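Local coordinates for protein dihydropteroate synthase (Clostridioides difficile, PDB 6PZ2) that catalyses, as a dihydropteroate synthase, the joining of p-aminobenzoate to a dihydropterin pyrophosphate in folate synthesis, and is captured here with pteroic acid bound, at residues Ala132-His138 and Lys173-Gly179; Ile206-Arg212 and Val243-His249; Asn139-Tyr145 and Phe182-Gln188. Numbering follows the deposited sequence.

Interaction 1 (Ala132-His138 and Lys173-Gly179); sequences AEVCIMH and KIVLDPG. With PT1 (pteroic acid), chain K; SO4 (sulfate ion), chain I.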
# COMPACT_ATOMS: atom_id res chain seq x y z
N ALA A 132 -10.10 -31.33 5.58
CA ALA A 132 -9.66 -30.23 4.73
C ALA A 132 -9.47 -28.95 5.56
O ALA A 132 -10.01 -28.79 6.67
CB ALA A 132 -10.70 -30.02 3.67
N GLU A 133 -8.76 -28.00 4.97
CA GLU A 133 -8.77 -26.64 5.45
C GLU A 133 -10.00 -25.97 4.86
O GLU A 133 -10.45 -26.39 3.80
CB GLU A 133 -7.51 -25.91 5.01
CG GLU A 133 -6.37 -26.88 4.89
CD GLU A 133 -5.18 -26.44 5.70
OE1 GLU A 133 -5.10 -26.85 6.87
OE2 GLU A 133 -4.40 -25.66 5.15
N VAL A 134 -10.54 -25.01 5.60
CA VAL A 134 -11.67 -24.25 5.10
C VAL A 134 -11.47 -22.76 5.42
O VAL A 134 -11.05 -22.36 6.51
CB VAL A 134 -12.99 -24.80 5.67
CG1 VAL A 134 -12.98 -24.90 7.18
CG2 VAL A 134 -14.20 -23.99 5.21
N CYS A 135 -11.86 -21.96 4.44
CA CYS A 135 -12.07 -20.57 4.64
C CYS A 135 -13.57 -20.33 4.80
O CYS A 135 -14.34 -20.51 3.87
CB CYS A 135 -11.52 -19.74 3.49
SG CYS A 135 -11.79 -17.95 3.69
N ILE A 136 -13.90 -19.80 5.96
CA ILE A 136 -15.26 -19.45 6.30
C ILE A 136 -15.43 -17.94 6.10
O ILE A 136 -14.94 -17.15 6.89
CB ILE A 136 -15.60 -19.80 7.76
CG1 ILE A 136 -15.41 -21.29 8.03
CG2 ILE A 136 -17.00 -19.32 8.11
CD1 ILE A 136 -15.73 -21.68 9.46
N MET A 137 -16.18 -17.59 5.09
CA MET A 137 -16.34 -16.22 4.74
C MET A 137 -17.72 -15.73 5.19
O MET A 137 -18.69 -16.45 5.03
CB MET A 137 -16.21 -16.03 3.23
CG MET A 137 -16.04 -14.57 2.84
SD MET A 137 -16.26 -14.22 1.10
CE MET A 137 -18.04 -14.02 1.03
N HIS A 138 -17.78 -14.52 5.73
CA HIS A 138 -19.02 -13.88 6.12
C HIS A 138 -19.79 -13.47 4.87
O HIS A 138 -19.22 -12.84 3.98
CB HIS A 138 -18.77 -12.64 7.00
CG HIS A 138 -20.04 -11.89 7.27
ND1 HIS A 138 -20.43 -10.79 6.52
CD2 HIS A 138 -21.04 -12.15 8.14
CE1 HIS A 138 -21.61 -10.38 6.96
NE2 HIS A 138 -22.00 -11.20 7.95
N LYS A 173 -7.83 -25.88 11.27
CA LYS A 173 -8.04 -25.96 9.84
C LYS A 173 -8.82 -24.74 9.35
O LYS A 173 -9.08 -24.64 8.15
CB LYS A 173 -8.90 -27.17 9.46
CG LYS A 173 -8.27 -28.51 9.74
CD LYS A 173 -6.99 -28.71 8.98
CE LYS A 173 -6.51 -30.13 9.15
NZ LYS A 173 -5.67 -30.51 8.01
N ILE A 174 -9.26 -23.91 10.28
CA ILE A 174 -10.17 -22.83 9.92
C ILE A 174 -9.41 -21.51 9.73
O ILE A 174 -8.48 -21.17 10.48
CB ILE A 174 -11.27 -22.68 10.98
CG1 ILE A 174 -12.15 -23.94 10.99
CG2 ILE A 174 -12.10 -21.42 10.74
CD1 ILE A 174 -13.07 -24.00 12.19
N VAL A 175 -9.85 -20.81 8.69
CA VAL A 175 -9.45 -19.48 8.31
C VAL A 175 -10.74 -18.66 8.20
O VAL A 175 -11.68 -19.17 7.60
CB VAL A 175 -8.69 -19.52 6.97
CG1 VAL A 175 -8.37 -18.12 6.47
CG2 VAL A 175 -7.40 -20.31 7.06
N LEU A 176 -10.77 -17.43 8.70
CA LEU A 176 -11.95 -16.56 8.58
C LEU A 176 -11.69 -15.38 7.63
O LEU A 176 -10.58 -14.85 7.53
CB LEU A 176 -12.32 -16.02 9.96
CG LEU A 176 -12.39 -17.02 11.11
CD1 LEU A 176 -12.70 -16.29 12.41
CD2 LEU A 176 -13.42 -18.10 10.85
N ASP A 177 -12.76 -14.91 7.00
CA ASP A 177 -12.70 -13.88 6.03
C ASP A 177 -13.97 -13.04 6.17
O ASP A 177 -15.06 -13.60 6.17
CB ASP A 177 -12.61 -14.47 4.62
CG ASP A 177 -12.61 -13.48 3.47
OD1 ASP A 177 -13.07 -12.34 3.68
OD2 ASP A 177 -12.18 -13.87 2.37
N PRO A 178 -13.82 -11.71 6.25
CA PRO A 178 -14.96 -10.85 6.56
C PRO A 178 -15.87 -10.58 5.36
O PRO A 178 -16.95 -9.97 5.52
CB PRO A 178 -14.32 -9.52 6.98
CG PRO A 178 -13.09 -9.50 6.13
CD PRO A 178 -12.58 -10.92 6.26
N GLY A 179 -15.44 -10.97 4.18
CA GLY A 179 -16.36 -10.96 3.04
C GLY A 179 -16.61 -9.55 2.54
O GLY A 179 -17.75 -9.11 2.38
C2 PT1 K . -13.39 -13.00 -1.04
C3 PT1 K . -13.88 -13.43 -2.34
C5 PT1 K . -13.84 -14.87 -2.56
N6 PT1 K . -14.34 -12.60 -3.32
C7 PT1 K . -12.97 -15.21 -0.40
N9 PT1 K . -13.41 -15.67 -1.58
C10 PT1 K . -14.79 -13.11 -4.48
N11 PT1 K . -12.52 -16.05 0.55
C12 PT1 K . -14.79 -14.50 -4.67
C21 PT1 K . -17.74 -6.08 -6.02
O22 PT1 K . -18.34 -5.42 -5.15
O1 PT1 K . -13.36 -11.70 -0.70
N4 PT1 K . -12.98 -13.89 -0.12
N8 PT1 K . -14.28 -15.34 -3.74
C13 PT1 K . -15.33 -12.18 -5.54
N14 PT1 K . -16.47 -11.47 -4.98
C15 PT1 K . -16.78 -10.20 -5.30
C16 PT1 K . -16.22 -9.54 -6.40
C17 PT1 K . -17.64 -9.50 -4.46
C18 PT1 K . -16.56 -8.21 -6.65
C19 PT1 K . -17.98 -8.18 -4.71
C20 PT1 K . -17.43 -7.53 -5.80
O23 PT1 K . -17.35 -5.51 -7.05
S SO4 I . -4.47 -33.86 9.10
O1 SO4 I . -4.73 -35.26 8.68
O2 SO4 I . -5.60 -33.02 8.63
O3 SO4 I . -3.17 -33.40 8.54
O4 SO4 I . -4.48 -33.75 10.58
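Lys-173, Asp-177 and Ile-136 bury the most surface where the strands 133-137 and 174-177 run side by side, their axes 4.6 Å apart at closest and 24° off parallel. Lys-173 opens the ladder: its O accepts from Val-134 N at 3.0 Å, its CD packs 3.4 Å from Glu-133 OE1. Its NZ hydrogen-bonds a sulfate O2 (2.6 Å) and Asp-131 O, the pair with Glu-133 OE1 being a long salt bridge (3.9 Å). Ile-136 continues the ladder, N to Val-175 O at 2.8 Å and O from Asp-177 N at 3.1 Å, its CD1 lying 3.9 Å from Ile-174 CG2. Asp-177 closes it through its O, bonded to His-138 N (2.9 Å). Asp-177 OD1 accepts from Gly-179 N at 2.8 Å, an Asx turn, and OD2 accepts from N11 of pteroic acid at 2.9 Å. Cys-135 and Met-137 share this ligand-facing side. Strands 110-113 and 207-208 flank the pair in the TIM barrel, and helix 149-166, the crossover of this beta-alpha-beta unit, packs outside on Ile-136 and Leu-176.

Interaction 2 (Ile206-Arg212 and Val243-His249); sequences ILLGTSR and VDIVRVH. With PT1 (pteroic acid), chain K; SO4 (sulfate ion), chain B; SO4 (sulfate ion), chain D.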
# COMPACT_ATOMS: atom_id res chain seq x y z
N ILE A 206 -6.67 -15.03 9.19
CA ILE A 206 -7.65 -14.19 8.45
C ILE A 206 -7.23 -14.11 6.99
O ILE A 206 -6.03 -13.99 6.68
CB ILE A 206 -7.74 -12.79 9.09
CG1 ILE A 206 -8.28 -12.90 10.52
CG2 ILE A 206 -8.58 -11.83 8.25
CD1 ILE A 206 -7.97 -11.69 11.37
N LEU A 207 -8.23 -14.19 6.12
CA LEU A 207 -8.06 -14.04 4.71
C LEU A 207 -8.88 -12.85 4.24
O LEU A 207 -10.03 -12.67 4.69
CB LEU A 207 -8.49 -15.33 3.99
CG LEU A 207 -8.21 -15.40 2.49
CD1 LEU A 207 -8.04 -16.84 2.05
CD2 LEU A 207 -9.33 -14.77 1.70
N LEU A 208 -8.27 -12.06 3.35
CA LEU A 208 -8.94 -10.84 2.86
C LEU A 208 -8.97 -10.84 1.34
O LEU A 208 -7.97 -11.14 0.67
CB LEU A 208 -8.21 -9.60 3.41
CG LEU A 208 -8.76 -8.27 2.91
CD1 LEU A 208 -10.16 -8.07 3.45
CD2 LEU A 208 -7.86 -7.11 3.31
N GLY A 209 -10.12 -10.46 0.79
CA GLY A 209 -10.19 -10.25 -0.63
C GLY A 209 -10.90 -8.96 -1.01
O GLY A 209 -12.07 -8.79 -0.68
N THR A 210 -10.18 -8.08 -1.71
CA THR A 210 -10.69 -6.76 -2.14
C THR A 210 -10.40 -6.52 -3.62
O THR A 210 -10.98 -5.62 -4.22
CB THR A 210 -10.05 -5.60 -1.36
OG1 THR A 210 -8.65 -5.57 -1.68
CG2 THR A 210 -10.24 -5.74 0.13
N SER A 211 -9.50 -7.33 -4.17
CA SER A 211 -8.91 -7.08 -5.47
C SER A 211 -9.98 -6.74 -6.50
O SER A 211 -10.88 -7.51 -6.76
CB SER A 211 -8.10 -8.27 -5.90
OG SER A 211 -7.44 -7.99 -7.12
N ARG A 212 -9.87 -5.54 -7.03
CA ARG A 212 -10.66 -5.00 -8.14
C ARG A 212 -12.12 -4.75 -7.76
O ARG A 212 -12.87 -4.39 -8.64
CB ARG A 212 -10.62 -5.89 -9.38
CG ARG A 212 -9.21 -6.05 -9.94
CD ARG A 212 -9.20 -6.85 -11.23
NE ARG A 212 -7.79 -7.08 -11.50
CZ ARG A 212 -7.37 -7.84 -12.50
NH1 ARG A 212 -8.29 -8.40 -13.27
NH2 ARG A 212 -6.07 -8.02 -12.72
N VAL A 243 -4.12 -9.62 8.88
CA VAL A 243 -4.42 -10.51 7.76
C VAL A 243 -3.23 -11.42 7.48
O VAL A 243 -2.09 -10.97 7.46
CB VAL A 243 -4.82 -9.73 6.50
CG1 VAL A 243 -4.87 -10.65 5.32
CG2 VAL A 243 -6.14 -8.98 6.69
N ASP A 244 -3.53 -12.69 7.19
CA ASP A 244 -2.53 -13.72 6.95
C ASP A 244 -2.45 -14.06 5.46
O ASP A 244 -1.41 -14.49 4.98
CB ASP A 244 -2.90 -15.00 7.71
CG ASP A 244 -2.68 -14.83 9.20
OD1 ASP A 244 -1.48 -14.74 9.60
OD2 ASP A 244 -3.69 -14.69 9.93
N ILE A 245 -3.58 -13.96 4.76
CA ILE A 245 -3.63 -14.39 3.40
C ILE A 245 -4.44 -13.33 2.65
O ILE A 245 -5.53 -13.01 3.12
CB ILE A 245 -4.35 -15.75 3.25
CG1 ILE A 245 -3.77 -16.83 4.18
CG2 ILE A 245 -4.34 -16.18 1.79
CD1 ILE A 245 -4.47 -18.17 4.12
N VAL A 246 -3.94 -12.90 1.49
CA VAL A 246 -4.71 -12.01 0.63
C VAL A 246 -5.02 -12.74 -0.67
O VAL A 246 -4.15 -13.37 -1.25
CB VAL A 246 -3.99 -10.67 0.36
CG1 VAL A 246 -3.96 -9.82 1.62
CG2 VAL A 246 -2.59 -10.84 -0.20
N ARG A 247 -6.26 -12.60 -1.12
CA ARG A 247 -6.70 -13.21 -2.35
C ARG A 247 -6.68 -12.12 -3.42
O ARG A 247 -7.52 -11.23 -3.34
CB ARG A 247 -8.13 -13.76 -2.17
CG ARG A 247 -8.77 -14.42 -3.39
CD ARG A 247 -10.19 -14.93 -3.13
NE ARG A 247 -10.88 -15.51 -4.28
CZ ARG A 247 -11.45 -14.82 -5.26
NH1 ARG A 247 -11.52 -13.50 -5.22
NH2 ARG A 247 -11.95 -15.48 -6.29
N VAL A 248 -5.85 -12.25 -4.45
CA VAL A 248 -5.55 -11.17 -5.39
C VAL A 248 -5.49 -11.69 -6.83
O VAL A 248 -5.14 -12.84 -7.07
CB VAL A 248 -4.22 -10.48 -5.04
CG1 VAL A 248 -4.35 -9.74 -3.72
CG2 VAL A 248 -3.06 -11.47 -5.03
N HIS A 249 -5.85 -10.81 -7.78
CA HIS A 249 -5.56 -11.05 -9.19
C HIS A 249 -4.09 -10.81 -9.56
O HIS A 249 -3.61 -11.41 -10.50
CB HIS A 249 -6.40 -10.13 -10.06
CG HIS A 249 -7.85 -10.35 -9.83
ND1 HIS A 249 -8.55 -9.60 -8.90
CD2 HIS A 249 -8.71 -11.21 -10.40
CE1 HIS A 249 -9.80 -10.01 -8.91
NE2 HIS A 249 -9.93 -11.01 -9.81
C2 PT1 K . -13.39 -13.00 -1.04
C3 PT1 K . -13.88 -13.43 -2.34
C5 PT1 K . -13.84 -14.87 -2.56
N6 PT1 K . -14.34 -12.60 -3.32
C7 PT1 K . -12.97 -15.21 -0.40
N9 PT1 K . -13.41 -15.67 -1.58
C10 PT1 K . -14.79 -13.11 -4.48
N11 PT1 K . -12.52 -16.05 0.55
C12 PT1 K . -14.79 -14.50 -4.67
C21 PT1 K . -17.74 -6.08 -6.02
O22 PT1 K . -18.34 -5.42 -5.15
O1 PT1 K . -13.36 -11.70 -0.70
N4 PT1 K . -12.98 -13.89 -0.12
N8 PT1 K . -14.28 -15.34 -3.74
C13 PT1 K . -15.33 -12.18 -5.54
N14 PT1 K . -16.47 -11.47 -4.98
C15 PT1 K . -16.78 -10.20 -5.30
C16 PT1 K . -16.22 -9.54 -6.40
C17 PT1 K . -17.64 -9.50 -4.46
C18 PT1 K . -16.56 -8.21 -6.65
C19 PT1 K . -17.98 -8.18 -4.71
C20 PT1 K . -17.43 -7.53 -5.80
O23 PT1 K . -17.35 -5.51 -7.05
S SO4 B . -13.08 -12.30 -8.51
O1 SO4 B . -14.41 -11.68 -8.70
O2 SO4 B . -13.25 -13.67 -7.96
O3 SO4 B . -12.28 -11.49 -7.57
O4 SO4 B . -12.38 -12.38 -9.81
S SO4 D . -5.87 -10.52 -15.60
O1 SO4 D . -6.16 -9.08 -15.41
O2 SO4 D . -7.18 -11.22 -15.63
O3 SO4 D . -5.05 -11.14 -14.52
O4 SO4 D . -5.12 -10.58 -16.87
O HOH W 1 -7.45 -8.66 -2.21
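This is a parallel strand pairing in the wall of the TIM barrel, extended at its C-terminal end by polar side chains beside the pteroic acid pocket. Leu-207 pairs with Ile-245 and Leu-208 with Val-246 (CA-CA 4.6 and 4.9 Å). The ladder runs from Ile-245 N to Ile-206 O (3.1 Å), Leu-208 N to Ile-245 O (2.9 Å) and Arg-247 N to Leu-208 O (2.9 Å); Ile-206 N donates to Asp-244 OD2 at 3.1 Å. Beyond Gly-209 the backbones part, and a water bridges Thr-210 N and Arg-247 O, 2.8 Å from each. Ser-211 OG then meets His-249 ND1 at 2.6 Å, while the Arg-212 guanidinium stacks flat on the imidazole, centres 4.2 Å apart and planes at 16°. Gly-209 leaves room for the pterin: an ideal CB would come 2.6 Å from O1 of pteroic acid. Arg-247 lays its guanidinium against the ligand, CZ 3.3 Å from N8, and its NE forms a salt bridge with Asp-53. The sulfate beside the pterin, probably from the crystallisation liquor, receives Arg-247 NH2 and His-249 NE2 through its O2 and O4, both at 2.8 Å. Such an anion-binding cluster is consistent with a site for the substrate's pyrophosphate.

Interaction 3 (Asn139-Tyr145 and Phe182-Gln188); sequences NQDGTNY and FGKDFEQ. With PT1 (pteroic acid), chain K.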
# COMPACT_ATOMS: atom_id res chain seq x y z
N ASN A 139 -21.10 -13.70 4.83
CA ASN A 139 -21.91 -13.29 3.67
C ASN A 139 -23.36 -13.19 4.12
O ASN A 139 -23.72 -13.87 5.05
CB ASN A 139 -21.81 -14.34 2.56
CG ASN A 139 -22.32 -13.92 1.20
OD1 ASN A 139 -22.93 -12.85 1.04
ND2 ASN A 139 -22.02 -14.72 0.20
N GLN A 140 -24.17 -12.38 3.46
CA GLN A 140 -25.59 -12.35 3.73
C GLN A 140 -26.26 -11.70 2.52
O GLN A 140 -25.58 -11.04 1.69
CB GLN A 140 -25.94 -11.59 5.01
CG GLN A 140 -25.73 -10.08 4.91
CD GLN A 140 -26.23 -9.28 6.09
OE1 GLN A 140 -26.21 -9.74 7.23
NE2 GLN A 140 -26.67 -8.05 5.81
N ASP A 141 -27.57 -11.84 2.42
CA ASP A 141 -28.22 -11.07 1.36
C ASP A 141 -28.68 -9.72 1.90
O ASP A 141 -29.17 -9.62 3.01
CB ASP A 141 -29.42 -11.78 0.72
CG ASP A 141 -28.99 -12.94 -0.16
OD1 ASP A 141 -27.83 -12.95 -0.65
OD2 ASP A 141 -29.79 -13.87 -0.25
N GLY A 142 -28.52 -8.70 1.04
CA GLY A 142 -28.75 -7.33 1.41
C GLY A 142 -27.77 -6.83 2.45
O GLY A 142 -26.86 -7.55 2.92
N THR A 143 -28.04 -5.60 2.85
CA THR A 143 -27.08 -4.80 3.60
C THR A 143 -27.65 -4.33 4.94
O THR A 143 -27.17 -3.33 5.47
CB THR A 143 -26.62 -3.60 2.76
OG1 THR A 143 -27.79 -2.80 2.51
CG2 THR A 143 -25.98 -4.01 1.45
N ASN A 144 -28.58 -5.07 5.54
CA ASN A 144 -29.15 -4.63 6.80
C ASN A 144 -28.48 -5.36 7.97
O ASN A 144 -28.24 -6.55 7.94
CB ASN A 144 -30.67 -4.77 6.87
CG ASN A 144 -31.18 -4.28 8.22
OD1 ASN A 144 -31.39 -5.07 9.14
ND2 ASN A 144 -31.27 -2.97 8.38
N TYR A 145 -28.13 -4.60 8.99
CA TYR A 145 -27.50 -5.13 10.19
C TYR A 145 -28.18 -4.47 11.40
O TYR A 145 -28.12 -3.27 11.51
CB TYR A 145 -26.00 -4.81 10.18
CG TYR A 145 -25.22 -5.57 9.14
CD1 TYR A 145 -24.63 -6.78 9.44
CD2 TYR A 145 -25.13 -5.09 7.84
CE1 TYR A 145 -23.95 -7.51 8.48
CE2 TYR A 145 -24.45 -5.81 6.88
CZ TYR A 145 -23.86 -7.02 7.20
OH TYR A 145 -23.24 -7.74 6.23
N PHE A 182 -19.69 -8.42 0.11
CA PHE A 182 -20.78 -9.38 0.20
C PHE A 182 -21.72 -8.97 1.33
O PHE A 182 -21.32 -8.93 2.51
CB PHE A 182 -20.26 -10.78 0.53
CG PHE A 182 -19.44 -11.47 -0.53
CD1 PHE A 182 -18.06 -11.38 -0.52
CD2 PHE A 182 -20.04 -12.30 -1.46
CE1 PHE A 182 -17.29 -12.07 -1.45
CE2 PHE A 182 -19.27 -12.97 -2.41
CZ PHE A 182 -17.89 -12.87 -2.39
N GLY A 183 -22.95 -8.62 0.99
CA GLY A 183 -23.89 -8.23 2.03
C GLY A 183 -23.53 -6.93 2.73
O GLY A 183 -23.86 -6.72 3.91
N LYS A 184 -22.87 -6.05 1.99
CA LYS A 184 -22.27 -4.85 2.55
C LYS A 184 -22.22 -3.79 1.46
O LYS A 184 -21.73 -4.04 0.39
CB LYS A 184 -20.85 -5.10 3.07
CG LYS A 184 -20.75 -6.14 4.17
CD LYS A 184 -19.30 -6.53 4.46
CE LYS A 184 -19.17 -7.71 5.39
NZ LYS A 184 -19.46 -8.99 4.70
N ASP A 185 -22.67 -2.58 1.79
CA ASP A 185 -22.49 -1.44 0.90
C ASP A 185 -21.13 -0.77 1.16
O ASP A 185 -20.33 -1.21 1.99
CB ASP A 185 -23.64 -0.44 1.02
CG ASP A 185 -23.77 0.21 2.38
OD1 ASP A 185 -22.79 0.24 3.19
OD2 ASP A 185 -24.89 0.68 2.63
N PHE A 186 -20.92 0.32 0.43
CA PHE A 186 -19.65 1.03 0.40
C PHE A 186 -19.19 1.36 1.82
O PHE A 186 -18.10 0.97 2.25
CB PHE A 186 -19.74 2.30 -0.46
CG PHE A 186 -18.48 3.11 -0.39
CD1 PHE A 186 -17.32 2.65 -1.00
CD2 PHE A 186 -18.42 4.27 0.36
CE1 PHE A 186 -16.13 3.36 -0.90
CE2 PHE A 186 -17.24 4.99 0.44
CZ PHE A 186 -16.10 4.53 -0.18
N GLU A 187 -20.08 1.99 2.56
CA GLU A 187 -19.73 2.48 3.88
C GLU A 187 -19.43 1.32 4.82
O GLU A 187 -18.61 1.44 5.74
CB GLU A 187 -20.86 3.38 4.40
CG GLU A 187 -20.69 4.81 3.93
CD GLU A 187 -21.95 5.64 3.80
OE1 GLU A 187 -23.04 5.14 4.15
OE2 GLU A 187 -21.83 6.79 3.34
N GLN A 188 -20.16 0.23 4.65
CA GLN A 188 -19.98 -0.90 5.54
C GLN A 188 -18.65 -1.58 5.19
O GLN A 188 -17.94 -2.03 6.08
CB GLN A 188 -21.16 -1.87 5.41
CG GLN A 188 -22.47 -1.27 5.91
CD GLN A 188 -23.71 -1.99 5.42
OE1 GLN A 188 -23.74 -2.57 4.35
NE2 GLN A 188 -24.76 -1.93 6.22
C2 PT1 K . -13.39 -13.00 -1.04
C3 PT1 K . -13.88 -13.43 -2.34
C5 PT1 K . -13.84 -14.87 -2.56
N6 PT1 K . -14.34 -12.60 -3.32
C7 PT1 K . -12.97 -15.21 -0.40
N9 PT1 K . -13.41 -15.67 -1.58
C10 PT1 K . -14.79 -13.11 -4.48
N11 PT1 K . -12.52 -16.05 0.55
C12 PT1 K . -14.79 -14.50 -4.67
C21 PT1 K . -17.74 -6.08 -6.02
O22 PT1 K . -18.34 -5.42 -5.15
O1 PT1 K . -13.36 -11.70 -0.70
N4 PT1 K . -12.98 -13.89 -0.12
N8 PT1 K . -14.28 -15.34 -3.74
C13 PT1 K . -15.33 -12.18 -5.54
N14 PT1 K . -16.47 -11.47 -4.98
C15 PT1 K . -16.78 -10.20 -5.30
C16 PT1 K . -16.22 -9.54 -6.40
C17 PT1 K . -17.64 -9.50 -4.46
C18 PT1 K . -16.56 -8.21 -6.65
C19 PT1 K . -17.98 -8.18 -4.71
C20 PT1 K . -17.43 -7.53 -5.80
O23 PT1 K . -17.35 -5.51 -7.05
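Two loops meet here, and their side-chain conformations show how they fit. Tyr-145, chi1 m, points toward segment 182-188, its OH donating to Gly-183 O (2.6 Å). Gln-188, also m, turns back from helix 186-195: its NE2 gives a nearly straight bond (176°) to Thr-143 O (2.9 Å), and its OE1 accepts from Asp-185 N (2.8 Å). Asp-185, chi1 p, returns the bond through OD1 to Gln-188 N (3.0 Å), completing a capping box. Thr-143, chi1 p, sets CG2 3.6 Å from Asp-185 N. Asn-139, chi1 t, puts OD1 3.4 Å from Phe-182 CB, its ND2 bonded to Val-114 O. An ideal CB on Gly-183 would sit 2.6 Å from Gln-140 CG. Lys-184 is extended up to chi4, p, which brings NZ to Phe-182 O (2.9 Å), His-138 ND1 and the carbonyls of Pro-178 and Gly-179. Phe-182, chi1 m, lays its ring face over pteroic acid, CZ 3.3 Å from N14. Both are beta-alpha loops at the C-terminal strand ends of a TIM barrel, where this fold binds ligands.

From the N terminus, strand 133-137 comes first and runs straight into loop 139-145. Interaction 1 brings strand 174-177 back alongside it after helix 149-166, closing a 34-residue excursion; interaction 3 closes an overlapping one of 36 residues, when 182-188 returns to 139-145. Their segments alternate, so the two contacts cross, and Lys-184 NZ sews them together through His-138 ND1 (2.7 Å) and Gly-179 O (2.9 Å). Interaction 2 follows in series, its two segments separated by 30 residues that include helix 228-240. It joins interaction 1 sideways through Leu-207 N and Leu-176 O (2.8 Å), bringing the ends of the strand order together as a closed barrel. All three contacts touch pteroic acid.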